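Long-range contacts in transcription termination factor NusA (Planctomyces limnophilus, PDB 4MTN), which probably takes part in both transcription termination and antitermination, binding the core RNA polymerase and nascent RNA: residues D22-F27 / I52-G57; G110-G115 / R180-L185; A201-Y206 / N298-S303; E266-I271 / L282-Q287. All coordinates share one frame; numbering follows the deposited sequence.

In the fold
The four contacts follow the chain from its N-terminal domain through the S1 domain into the KH region. Contact 1 stands apart: its centre lies about 35 Å from that of contact 2 and about 70 Å from that of contact 4, on the opposite side of the chain's centre. Contact 2 joins the S1 β-structure to helix 176-186, contact 3 the first KH sheet to a helix of the second KH module; their nearest atoms are about 6 Å apart. Contact 4 lies inside that second module, nested in the loop that contact 3 closes, with centres about 19 Å apart. Contacts 1 and 4 are packing within one module each; contacts 2 and 3 bridge neighbouring parts.

Contact 1: D22-F27 / I52-G57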
loop_
_atom_site.group_PDB
_atom_site.type_symbol
_atom_site.label_atom_id
_atom_site.label_comp_id
_atom_site.label_asym_id
_atom_site.label_seq_id
_atom_site.Cartn_x
_atom_site.Cartn_y
_atom_site.Cartn_z
ATOM N N ASP A 22 -7.487 -31.766 -1.750
ATOM C CA ASP A 22 -8.487 -32.414 -0.906
ATOM C C ASP A 22 -9.782 -32.708 -1.661
ATOM O O ASP A 22 -10.100 -32.049 -2.651
ATOM C CB ASP A 22 -8.780 -31.559 0.330
ATOM C CG ASP A 22 -9.236 -30.158 -0.024
ATOM O OD1 ASP A 22 -10.461 -29.939 -0.119
ATOM O OD2 ASP A 22 -8.369 -29.277 -0.203
ATOM N N LYS A 23 -10.518 -33.705 -1.177
ATOM C CA LYS A 23 -11.720 -34.197 -1.844
ATOM C C LYS A 23 -12.800 -33.134 -2.022
ATOM O O LYS A 23 -13.452 -33.077 -3.063
ATOM C CB LYS A 23 -12.305 -35.381 -1.072
ATOM C CG LYS A 23 -11.559 -36.690 -1.258
ATOM C CD LYS A 23 -12.348 -37.850 -0.667
ATOM C CE LYS A 23 -11.700 -39.188 -0.986
ATOM N NZ LYS A 23 -10.349 -39.316 -0.373
ATOM N N GLU A 24 -12.987 -32.301 -1.002
ATOM C CA GLU A 24 -14.069 -31.320 -1.003
ATOM C C GLU A 24 -13.957 -30.350 -2.175
ATOM O O GLU A 24 -14.968 -29.920 -2.733
ATOM C CB GLU A 24 -14.092 -30.550 0.318
ATOM C CG GLU A 24 -15.365 -29.749 0.544
ATOM C CD GLU A 24 -16.609 -30.620 0.567
ATOM O OE1 GLU A 24 -16.515 -31.793 0.985
ATOM O OE2 GLU A 24 -17.685 -30.129 0.164
ATOM N N ILE A 25 -12.727 -30.010 -2.545
ATOM C CA ILE A 25 -12.491 -29.162 -3.707
ATOM C C ILE A 25 -12.795 -29.938 -4.985
ATOM O O ILE A 25 -13.389 -29.404 -5.924
ATOM C CB ILE A 25 -11.040 -28.642 -3.745
ATOM C CG1 ILE A 25 -10.763 -27.747 -2.536
ATOM C CG2 ILE A 25 -10.777 -27.881 -5.033
ATOM C CD1 ILE A 25 -9.388 -27.114 -2.546
ATOM N N VAL A 26 -12.396 -31.206 -5.004
ATOM C CA VAL A 26 -12.620 -32.069 -6.158
ATOM C C VAL A 26 -14.110 -32.306 -6.395
ATOM O O VAL A 26 -14.578 -32.256 -7.532
ATOM C CB VAL A 26 -11.909 -33.426 -5.991
ATOM C CG1 VAL A 26 -12.116 -34.291 -7.224
ATOM C CG2 VAL A 26 -10.426 -33.216 -5.728
ATOM N N PHE A 27 -14.849 -32.561 -5.316
ATOM C CA PHE A 27 -16.295 -32.751 -5.402
ATOM C C PHE A 27 -16.972 -31.540 -6.032
ATOM O O PHE A 27 -17.826 -31.683 -6.905
ATOM C CB PHE A 27 -16.892 -33.017 -4.018
ATOM C CG PHE A 27 -16.835 -34.459 -3.595
ATOM C CD1 PHE A 27 -17.692 -35.392 -4.155
ATOM C CD2 PHE A 27 -15.935 -34.878 -2.630
ATOM C CE1 PHE A 27 -17.647 -36.719 -3.766
ATOM C CE2 PHE A 27 -15.884 -36.203 -2.237
ATOM C CZ PHE A 27 -16.741 -37.124 -2.806
ATOM N N ILE A 52 -23.539 -33.718 -5.226
ATOM C CA ILE A 52 -23.019 -35.072 -5.104
ATOM C C ILE A 52 -22.895 -35.451 -3.637
ATOM O O ILE A 52 -22.207 -34.776 -2.873
ATOM C CB ILE A 52 -21.649 -35.220 -5.784
ATOM C CG1 ILE A 52 -21.752 -34.875 -7.271
ATOM C CG2 ILE A 52 -21.113 -36.632 -5.597
ATOM C CD1 ILE A 52 -20.427 -34.907 -7.994
ATOM N N ASP A 53 -23.577 -36.523 -3.246
ATOM C CA ASP A 53 -23.482 -37.030 -1.883
ATOM C C ASP A 53 -22.041 -37.439 -1.607
ATOM O O ASP A 53 -21.447 -38.195 -2.371
ATOM C CB ASP A 53 -24.435 -38.209 -1.673
ATOM C CG ASP A 53 -24.691 -38.506 -0.205
ATOM O OD1 ASP A 53 -23.792 -38.263 0.628
ATOM O OD2 ASP A 53 -25.797 -38.989 0.117
ATOM N N ARG A 54 -21.479 -36.928 -0.517
ATOM C CA ARG A 54 -20.069 -37.144 -0.215
ATOM C C ARG A 54 -19.762 -38.604 0.115
ATOM O O ARG A 54 -18.754 -39.148 -0.335
ATOM C CB ARG A 54 -19.633 -36.240 0.940
ATOM C CG ARG A 54 -19.691 -34.754 0.613
ATOM C CD ARG A 54 -18.850 -34.429 -0.612
ATOM N NE ARG A 54 -18.851 -33.003 -0.928
ATOM C CZ ARG A 54 -19.646 -32.437 -1.831
ATOM N NH1 ARG A 54 -20.510 -33.176 -2.513
ATOM N NH2 ARG A 54 -19.577 -31.132 -2.054
ATOM N N THR A 55 -20.628 -39.233 0.903
ATOM C CA THR A 55 -20.415 -40.620 1.303
ATOM C C THR A 55 -20.640 -41.613 0.161
ATOM O O THR A 55 -19.761 -42.413 -0.155
ATOM C CB THR A 55 -21.332 -41.006 2.479
ATOM O OG1 THR A 55 -22.701 -40.795 2.109
ATOM C CG2 THR A 55 -21.008 -40.168 3.705
ATOM N N SER A 56 -21.819 -41.557 -0.453
ATOM C CA SER A 56 -22.185 -42.514 -1.496
ATOM C C SER A 56 -21.604 -42.162 -2.866
ATOM O O SER A 56 -21.126 -43.037 -3.586
ATOM C CB SER A 56 -23.707 -42.632 -1.593
ATOM O OG SER A 56 -24.309 -41.363 -1.770
ATOM N N GLY A 57 -21.652 -40.884 -3.226
ATOM C CA GLY A 57 -21.102 -40.434 -4.492
ATOM C C GLY A 57 -22.130 -40.264 -5.595
ATOM O O GLY A 57 -21.782 -39.918 -6.723
#
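Arg54 bends at chi2 (-57°), which swings its guanidinium off the loop and back toward helix 23-42. Glu24 has CG anti to its backbone N (chi1 -166°) and also folds at chi2, so the two side chains cross at about a right angle. The two groups then meet side-on, one nitrogen to each oxygen: Arg54 NE donates to Glu24 OE1 at 3.3 Å, and Arg54 NH2 to Glu24 OE2 at 3.1 Å. Both oxygens lie close to the guanidinium plane, but the nitrogens approach from above the carboxylate plane. Phe27, with CG beside its own backbone N, lays its ring flat beneath the arginine chain, ring and guanidinium planes only 2° apart. Arg54 CD sits over the ring centre, 3.6 Å from the centroid of Phe27, a CH-pi contact, while Arg54 CZ rests 3.6 Å from Phe27 CB. In the NusA N-terminal domain this joins the first turn of helix 23-42, N-capped by Asp22, to the loop between strands 48-52 and 59-63. Arginine suits this place because its aliphatic part covers the buried aromatic while its charge stays with acids; its NH1 forms a salt bridge with Glu31, a second acid partner for the guanidinium. At the edge of the ring, Ile52 CG2 packs 3.9 Å from Phe27 CD1. Phe27 also touches Val12 of helix 7-18.

Contact 2: G110-G115 / R180-L185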
loop_
_atom_site.group_PDB
_atom_site.type_symbol
_atom_site.label_atom_id
_atom_site.label_comp_id
_atom_site.label_asym_id
_atom_site.label_seq_id
_atom_site.Cartn_x
_atom_site.Cartn_y
_atom_site.Cartn_z
ATOM N N GLY A 110 -2.329 -7.821 4.454
ATOM C CA GLY A 110 -1.661 -7.084 5.511
ATOM C C GLY A 110 -1.089 -7.992 6.583
ATOM O O GLY A 110 -0.473 -7.520 7.537
ATOM N N GLN A 111 -1.286 -9.298 6.424
ATOM C CA GLN A 111 -0.839 -10.267 7.422
ATOM C C GLN A 111 0.379 -11.057 6.960
ATOM O O GLN A 111 0.523 -11.363 5.777
ATOM C CB GLN A 111 -1.973 -11.231 7.773
ATOM C CG GLN A 111 -3.144 -10.571 8.468
ATOM C CD GLN A 111 -2.762 -9.998 9.818
ATOM O OE1 GLN A 111 -1.964 -10.583 10.548
ATOM N NE2 GLN A 111 -3.326 -8.842 10.150
ATOM N N ILE A 112 1.246 -11.394 7.910
ATOM C CA ILE A 112 2.463 -12.143 7.619
ATOM C C ILE A 112 2.156 -13.575 7.194
ATOM O O ILE A 112 1.390 -14.280 7.848
ATOM C CB ILE A 112 3.414 -12.173 8.838
ATOM C CG1 ILE A 112 4.104 -10.820 9.010
ATOM C CG2 ILE A 112 4.463 -13.264 8.681
ATOM C CD1 ILE A 112 5.139 -10.801 10.117
ATOM N N VAL A 113 2.758 -13.988 6.083
ATOM C CA VAL A 113 2.668 -15.363 5.613
ATOM C C VAL A 113 4.082 -15.870 5.350
ATOM O O VAL A 113 4.940 -15.113 4.900
ATOM C CB VAL A 113 1.797 -15.474 4.338
ATOM C CG1 VAL A 113 1.839 -16.880 3.768
ATOM C CG2 VAL A 113 0.362 -15.076 4.644
ATOM N N SER A 114 4.331 -17.141 5.649
ATOM C CA SER A 114 5.660 -17.714 5.474
ATOM C C SER A 114 5.674 -18.790 4.393
ATOM O O SER A 114 4.647 -19.399 4.094
ATOM C CB SER A 114 6.169 -18.295 6.794
ATOM O OG SER A 114 7.440 -18.898 6.624
ATOM N N GLY A 115 6.844 -19.010 3.804
ATOM C CA GLY A 115 7.001 -20.018 2.774
ATOM C C GLY A 115 8.451 -20.239 2.392
ATOM O O GLY A 115 9.360 -19.743 3.058
ATOM N N ARG A 180 4.695 -3.259 10.899
ATOM C CA ARG A 180 3.633 -3.244 11.898
ATOM C C ARG A 180 3.400 -4.633 12.483
ATOM O O ARG A 180 3.233 -4.786 13.691
ATOM C CB ARG A 180 2.338 -2.702 11.287
ATOM C CG ARG A 180 1.185 -2.585 12.264
ATOM C CD ARG A 180 -0.082 -2.106 11.573
ATOM N NE ARG A 180 -0.016 -0.697 11.197
ATOM C CZ ARG A 180 -0.501 0.296 11.936
ATOM N NH1 ARG A 180 -1.087 0.033 13.097
ATOM N NH2 ARG A 180 -0.400 1.550 11.518
ATOM N N ARG A 181 3.400 -5.645 11.620
ATOM C CA ARG A 181 3.210 -7.023 12.058
ATOM C C ARG A 181 4.382 -7.503 12.907
ATOM O O ARG A 181 4.188 -8.092 13.970
ATOM C CB ARG A 181 3.034 -7.954 10.855
ATOM C CG ARG A 181 1.801 -7.693 10.003
ATOM C CD ARG A 181 0.516 -8.092 10.708
ATOM N NE ARG A 181 -0.056 -6.994 11.479
ATOM C CZ ARG A 181 -0.852 -6.059 10.970
ATOM N NH1 ARG A 181 -1.170 -6.083 9.684
ATOM N NH2 ARG A 181 -1.332 -5.098 11.750
ATOM N N LEU A 182 5.596 -7.252 12.426
ATOM C CA LEU A 182 6.806 -7.691 13.111
ATOM C C LEU A 182 6.931 -7.072 14.499
ATOM O O LEU A 182 7.404 -7.719 15.436
ATOM C CB LEU A 182 8.042 -7.355 12.276
ATOM C CG LEU A 182 8.236 -8.188 11.009
ATOM C CD1 LEU A 182 9.385 -7.640 10.182
ATOM C CD2 LEU A 182 8.472 -9.648 11.363
ATOM N N LEU A 183 6.505 -5.821 14.627
ATOM C CA LEU A 183 6.516 -5.144 15.918
ATOM C C LEU A 183 5.515 -5.786 16.870
ATOM O O LEU A 183 5.778 -5.913 18.068
ATOM C CB LEU A 183 6.211 -3.654 15.748
ATOM C CG LEU A 183 7.369 -2.816 15.197
ATOM C CD1 LEU A 183 6.913 -1.408 14.848
ATOM C CD2 LEU A 183 8.512 -2.775 16.197
ATOM N N GLU A 184 4.373 -6.198 16.330
ATOM C CA GLU A 184 3.343 -6.860 17.122
ATOM C C GLU A 184 3.843 -8.197 17.659
ATOM O O GLU A 184 3.489 -8.602 18.763
ATOM C CB GLU A 184 2.074 -7.065 16.293
ATOM C CG GLU A 184 1.317 -5.784 15.980
ATOM C CD GLU A 184 0.231 -5.979 14.938
ATOM O OE1 GLU A 184 0.074 -7.115 14.443
ATOM O OE2 GLU A 184 -0.466 -4.995 14.612
ATOM N N LEU A 185 4.675 -8.875 16.876
ATOM C CA LEU A 185 5.226 -10.162 17.283
ATOM C C LEU A 185 6.329 -10.008 18.328
ATOM O O LEU A 185 6.376 -10.751 19.306
ATOM C CB LEU A 185 5.771 -10.921 16.071
ATOM C CG LEU A 185 4.758 -11.505 15.086
ATOM C CD1 LEU A 185 5.477 -12.200 13.941
ATOM C CD2 LEU A 185 3.813 -12.465 15.792
#
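This is a strand-to-helix contact, mixed polar and apolar, where the opening of the first strand of the OB-fold S1 domain meets helix 176-186; strand 112-115 and helix 180-185 run nearly perpendicular, at 88°. Arg181 carries it. Its chain bends at chi2 and chi3, curling back so that Arg181 NH1 donates to Gly110 O at 2.7 Å, from above the carbonyl plane. The rest of the guanidinium is held side-on by Glu184, one turn on: Arg181 NE to Glu184 OE1 and Arg181 NH2 to Glu184 OE2, both 3.0 Å. Three bonds in the guanidinium plane fix its rotation. Over one face, offset toward the rim, lies the Gln111 amide, its plane 13° from the guanidinium. Gly110 suits its place because its backbone angles would jam a side chain against the preceding carbonyl. Below the polar end, branched Ile112 slides past the arginine stem, its CG1 3.6 Å from Arg181 CB, and sends CD1 to Leu182 CD2 at 3.7 Å and, more loosely, to Leu185 CD1. Within the sheet, segment 110-115 pairs with strand 152-162, whose Arg154 also touches Leu182 and Leu185, while Leu182 reaches on to Val236 of helix 231-239.

Contact 3: A201-Y206 / N298-S303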
loop_
_atom_site.group_PDB
_atom_site.type_symbol
_atom_site.label_atom_id
_atom_site.label_comp_id
_atom_site.label_asym_id
_atom_site.label_seq_id
_atom_site.Cartn_x
_atom_site.Cartn_y
_atom_site.Cartn_z
ATOM N N ALA A 201 5.454 5.271 8.942
ATOM C CA ALA A 201 6.048 5.813 7.725
ATOM C C ALA A 201 7.339 5.068 7.407
ATOM O O ALA A 201 8.266 5.055 8.216
ATOM C CB ALA A 201 6.312 7.296 7.879
ATOM N N ARG A 202 7.408 4.453 6.230
ATOM C CA ARG A 202 8.527 3.572 5.920
ATOM C C ARG A 202 9.222 3.848 4.589
ATOM O O ARG A 202 8.576 4.086 3.568
ATOM C CB ARG A 202 8.057 2.115 5.935
ATOM C CG ARG A 202 9.171 1.119 5.666
ATOM C CD ARG A 202 8.676 -0.314 5.645
ATOM N NE ARG A 202 9.792 -1.253 5.699
ATOM C CZ ARG A 202 9.693 -2.554 5.449
ATOM N NH1 ARG A 202 8.522 -3.082 5.118
ATOM N NH2 ARG A 202 10.769 -3.326 5.524
ATOM N N GLU A 203 10.552 3.825 4.623
ATOM C CA GLU A 203 11.354 3.640 3.421
ATOM C C GLU A 203 12.073 2.302 3.553
ATOM O O GLU A 203 13.001 2.166 4.350
ATOM C CB GLU A 203 12.348 4.783 3.229
ATOM C CG GLU A 203 11.701 6.094 2.819
ATOM C CD GLU A 203 12.713 7.132 2.380
ATOM O OE1 GLU A 203 13.899 6.775 2.208
ATOM O OE2 GLU A 203 12.323 8.304 2.205
ATOM N N ALA A 204 11.639 1.326 2.761
ATOM C CA ALA A 204 12.030 -0.069 2.951
ATOM C C ALA A 204 13.536 -0.296 2.871
ATOM O O ALA A 204 14.186 0.092 1.901
ATOM C CB ALA A 204 11.320 -0.949 1.935
ATOM N N GLY A 205 14.077 -0.937 3.902
ATOM C CA GLY A 205 15.490 -1.259 3.954
ATOM C C GLY A 205 16.343 -0.129 4.494
ATOM O O GLY A 205 17.562 -0.263 4.599
ATOM N N TYR A 206 15.707 0.985 4.841
ATOM C CA TYR A 206 16.445 2.156 5.300
ATOM C C TYR A 206 15.950 2.695 6.642
ATOM O O TYR A 206 16.645 2.580 7.650
ATOM C CB TYR A 206 16.386 3.253 4.237
ATOM C CG TYR A 206 17.129 2.896 2.969
ATOM C CD1 TYR A 206 16.470 2.317 1.892
ATOM C CD2 TYR A 206 18.493 3.130 2.855
ATOM C CE1 TYR A 206 17.151 1.986 0.733
ATOM C CE2 TYR A 206 19.180 2.803 1.701
ATOM C CZ TYR A 206 18.506 2.231 0.645
ATOM O OH TYR A 206 19.192 1.906 -0.502
ATOM N N ASN A 298 14.357 12.412 6.432
ATOM C CA ASN A 298 13.733 12.755 7.708
ATOM C C ASN A 298 12.363 13.416 7.564
ATOM O O ASN A 298 11.356 12.866 8.008
ATOM C CB ASN A 298 14.656 13.665 8.519
ATOM C CG ASN A 298 14.196 13.829 9.956
ATOM O OD1 ASN A 298 13.797 12.863 10.607
ATOM N ND2 ASN A 298 14.244 15.058 10.457
ATOM N N VAL A 299 12.337 14.599 6.956
ATOM C CA VAL A 299 11.094 15.340 6.747
ATOM C C VAL A 299 10.087 14.523 5.941
ATOM O O VAL A 299 8.891 14.515 6.244
ATOM C CB VAL A 299 11.351 16.678 6.021
ATOM C CG1 VAL A 299 10.040 17.362 5.672
ATOM C CG2 VAL A 299 12.208 17.587 6.876
ATOM N N ARG A 300 10.588 13.833 4.921
ATOM C CA ARG A 300 9.766 12.991 4.057
ATOM C C ARG A 300 8.988 11.957 4.864
ATOM O O ARG A 300 7.787 11.776 4.665
ATOM C CB ARG A 300 10.646 12.293 3.017
ATOM C CG ARG A 300 9.897 11.687 1.845
ATOM C CD ARG A 300 10.853 10.902 0.965
ATOM N NE ARG A 300 12.134 11.589 0.823
ATOM C CZ ARG A 300 13.260 11.000 0.434
ATOM N NH1 ARG A 300 13.268 9.706 0.147
ATOM N NH2 ARG A 300 14.379 11.703 0.335
ATOM N N LEU A 301 9.680 11.286 5.780
ATOM C CA LEU A 301 9.048 10.300 6.648
ATOM C C LEU A 301 8.141 10.971 7.674
ATOM O O LEU A 301 7.078 10.452 8.011
ATOM C CB LEU A 301 10.104 9.450 7.357
ATOM C CG LEU A 301 10.879 8.469 6.476
ATOM C CD1 LEU A 301 11.951 7.752 7.282
ATOM C CD2 LEU A 301 9.931 7.469 5.832
ATOM N N ALA A 302 8.567 12.130 8.165
ATOM C CA ALA A 302 7.786 12.883 9.139
ATOM C C ALA A 302 6.475 13.367 8.529
ATOM O O ALA A 302 5.473 13.520 9.226
ATOM C CB ALA A 302 8.589 14.057 9.669
ATOM N N SER A 303 6.492 13.602 7.221
ATOM C CA SER A 303 5.299 14.036 6.503
ATOM C C SER A 303 4.282 12.904 6.396
ATOM O O SER A 303 3.094 13.105 6.651
ATOM C CB SER A 303 5.669 14.548 5.111
ATOM O OG SER A 303 6.497 15.694 5.195
#
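Glu203 leaves strand 195-203 with CB directed at helix 297-306 and CG anti to its carbonyl carbon, and then runs extended. Its CG lies 3.8 Å from Leu301 CD2, so the aliphatic part of the acid packs on the leucine. Farther out, CD draws within 3.5 Å of Arg300 NH1. At the tip the oxygens divide: OE2 forms a salt bridge to Arg300 NH1 at 2.7 Å and also touches Arg300 CD, whereas OE1 takes a weak hydrogen bond from Gln297. Arg300, its CG anti to the backbone N, bends at chi3; the two side chains cross at about a right angle, yet the carboxylate and guanidinium planes are only 24° apart. A glutamate suits this strand end, having methylenes for the leucine and a charge for the helix. An alanine here would lose the ion pair and the cover over Leu301, and would probably loosen the grip of the strand end on the helix. Ala201, two residues back on the same side, is small enough for the strand to come close: its CB meets Leu301 O at 3.3 Å and Leu301 CD2 at 4.2 Å. Arg202, between them, points the other way and bonds Arg173 O, His175 O and Glu243. This is consistent with a tandem type II KH arrangement, an edge strand of the first module packing on a helix of the second. The axes of strand 201-203 and helix 298-303 come within 7.8 Å at 140°; Leu301 also rests on Arg207 and Lys209 of strand 207-214, while Val299 and Ala302 face strand 309-313.

Contact 4: E266-I271 / L282-Q287; sequences EVEDVI and LVRDDQ
The guanidinium of Arg284 and the carboxylate of Glu266 lie within 20° of parallel, and Glu266 OE1 meets Arg284 NH2 obliquely at 2.5 Å in a salt bridge. The Glu268 carboxylate is turned 58° to the guanidinium; its OE2, well out of that plane, sits a long 3.7 Å from Arg284 NE, an attraction of charges alone. Asp286 OD1 likewise stands out of plane, 3.5 Å from Arg284 NE. The amide of Gln287 is nearly perpendicular to the Glu266 carboxylate, and its OE1 accepts from Glu266 N at 2.8 Å, from above the carbonyl plane. A leucine in place of this glutamine would remove this acceptor, and would probably leave the start of segment 266-271 less firmly held. Two backbone bonds join the segments: Glu268 N to Leu282 O and Leu282 N to Asp269 O, each 3.0 Å. Leu282 lies beside Asp269, its CD1 3.7 Å from Asp269 CB, and touches Ile271. All this lies at the open end of the hairpin of strands 269-273 and 278-282, where the chain enters helix 285-292 of the second KH module. The long, planar arginine reaches three acids at once, which in this exposed network would probably offset their mutual repulsion and favour their ionised forms.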
loop_
_atom_site.group_PDB
_atom_site.type_symbol
_atom_site.label_atom_id
_atom_site.label_comp_id
_atom_site.label_asym_id
_atom_site.label_seq_id
_atom_site.Cartn_x
_atom_site.Cartn_y
_atom_site.Cartn_z
ATOM N N GLU A 266 15.488 19.542 16.657
ATOM C CA GLU A 266 14.643 20.325 17.551
ATOM C C GLU A 266 13.873 21.389 16.773
ATOM O O GLU A 266 14.400 21.991 15.837
ATOM C CB GLU A 266 15.481 20.975 18.653
ATOM C CG GLU A 266 16.203 19.981 19.550
ATOM C CD GLU A 266 16.981 20.653 20.663
ATOM O OE1 GLU A 266 17.058 21.900 20.670
ATOM O OE2 GLU A 266 17.516 19.935 21.534
ATOM N N VAL A 267 12.625 21.618 17.169
ATOM C CA VAL A 267 11.742 22.529 16.449
ATOM C C VAL A 267 11.362 23.747 17.287
ATOM O O VAL A 267 10.962 23.616 18.444
ATOM C CB VAL A 267 10.458 21.806 15.995
ATOM C CG1 VAL A 267 9.460 22.793 15.407
ATOM C CG2 VAL A 267 10.793 20.713 14.992
ATOM N N GLU A 268 11.488 24.932 16.697
ATOM C CA GLU A 268 11.106 26.170 17.367
ATOM C C GLU A 268 9.604 26.418 17.269
ATOM O O GLU A 268 8.894 26.379 18.274
ATOM C CB GLU A 268 11.874 27.357 16.780
ATOM C CG GLU A 268 13.289 27.523 17.321
ATOM C CD GLU A 268 14.227 26.416 16.878
ATOM O OE1 GLU A 268 13.935 25.755 15.859
ATOM O OE2 GLU A 268 15.258 26.206 17.552
ATOM N N ASP A 269 9.121 26.672 16.056
ATOM C CA ASP A 269 7.704 26.951 15.840
ATOM C C ASP A 269 7.052 25.961 14.882
ATOM O O ASP A 269 7.687 25.470 13.948
ATOM C CB ASP A 269 7.515 28.374 15.308
ATOM C CG ASP A 269 7.642 29.425 16.391
ATOM O OD1 ASP A 269 7.290 29.132 17.552
ATOM O OD2 ASP A 269 8.092 30.548 16.077
ATOM N N VAL A 270 5.778 25.672 15.126
ATOM C CA VAL A 270 4.987 24.835 14.234
ATOM C C VAL A 270 3.798 25.626 13.704
ATOM O O VAL A 270 2.900 25.998 14.461
ATOM C CB VAL A 270 4.484 23.560 14.938
ATOM C CG1 VAL A 270 3.518 22.803 14.038
ATOM C CG2 VAL A 270 5.656 22.676 15.334
ATOM N N ILE A 271 3.798 25.884 12.400
ATOM C CA ILE A 271 2.759 26.698 11.779
ATOM C C ILE A 271 1.883 25.867 10.846
ATOM O O ILE A 271 2.384 25.166 9.967
ATOM C CB ILE A 271 3.369 27.873 10.991
ATOM C CG1 ILE A 271 4.317 28.675 11.887
ATOM C CG2 ILE A 271 2.273 28.764 10.423
ATOM C CD1 ILE A 271 5.031 29.803 11.173
ATOM N N LEU A 282 9.605 25.784 11.714
ATOM C CA LEU A 282 10.736 26.695 11.844
ATOM C C LEU A 282 11.881 26.054 12.623
ATOM O O LEU A 282 11.697 25.570 13.742
ATOM C CB LEU A 282 10.298 27.995 12.519
ATOM C CG LEU A 282 9.363 28.867 11.681
ATOM C CD1 LEU A 282 8.964 30.119 12.442
ATOM C CD2 LEU A 282 10.024 29.226 10.361
ATOM N N VAL A 283 13.066 26.061 12.021
ATOM C CA VAL A 283 14.224 25.372 12.578
ATOM C C VAL A 283 15.485 26.230 12.463
ATOM O O VAL A 283 15.749 26.819 11.416
ATOM C CB VAL A 283 14.443 24.013 11.870
ATOM C CG1 VAL A 283 15.854 23.508 12.078
ATOM C CG2 VAL A 283 13.428 22.989 12.357
ATOM N N ARG A 284 16.256 26.298 13.546
ATOM C CA ARG A 284 17.486 27.084 13.572
ATOM C C ARG A 284 18.536 26.508 12.623
ATOM O O ARG A 284 18.469 25.339 12.245
ATOM C CB ARG A 284 18.040 27.157 14.996
ATOM C CG ARG A 284 18.107 25.813 15.702
ATOM C CD ARG A 284 18.573 25.959 17.142
ATOM N NE ARG A 284 18.578 24.679 17.843
ATOM C CZ ARG A 284 18.874 24.530 19.130
ATOM N NH1 ARG A 284 19.191 25.586 19.866
ATOM N NH2 ARG A 284 18.853 23.324 19.681
ATOM N N ASP A 285 19.501 27.343 12.246
ATOM C CA ASP A 285 20.478 27.011 11.210
ATOM C C ASP A 285 21.240 25.707 11.449
ATOM O O ASP A 285 21.384 24.894 10.536
ATOM C CB ASP A 285 21.481 28.156 11.056
ATOM C CG ASP A 285 20.810 29.478 10.747
ATOM O OD1 ASP A 285 20.516 29.734 9.560
ATOM O OD2 ASP A 285 20.577 30.262 11.691
ATOM N N ASP A 286 21.728 25.510 12.670
ATOM C CA ASP A 286 22.529 24.329 12.982
ATOM C C ASP A 286 21.699 23.047 12.952
ATOM O O ASP A 286 22.234 21.955 12.761
ATOM C CB ASP A 286 23.208 24.487 14.346
ATOM C CG ASP A 286 22.259 24.977 15.424
ATOM O OD1 ASP A 286 21.068 24.607 15.392
ATOM O OD2 ASP A 286 22.708 25.735 16.310
ATOM N N GLN A 287 20.390 23.185 13.142
ATOM C CA GLN A 287 19.492 22.036 13.133
ATOM C C GLN A 287 18.841 21.821 11.767
ATOM O O GLN A 287 18.079 20.874 11.582
ATOM C CB GLN A 287 18.408 22.203 14.201
ATOM C CG GLN A 287 18.890 22.027 15.633
ATOM C CD GLN A 287 18.976 20.570 16.050
ATOM O OE1 GLN A 287 18.220 20.116 16.909
ATOM N NE2 GLN A 287 19.906 19.834 15.453
#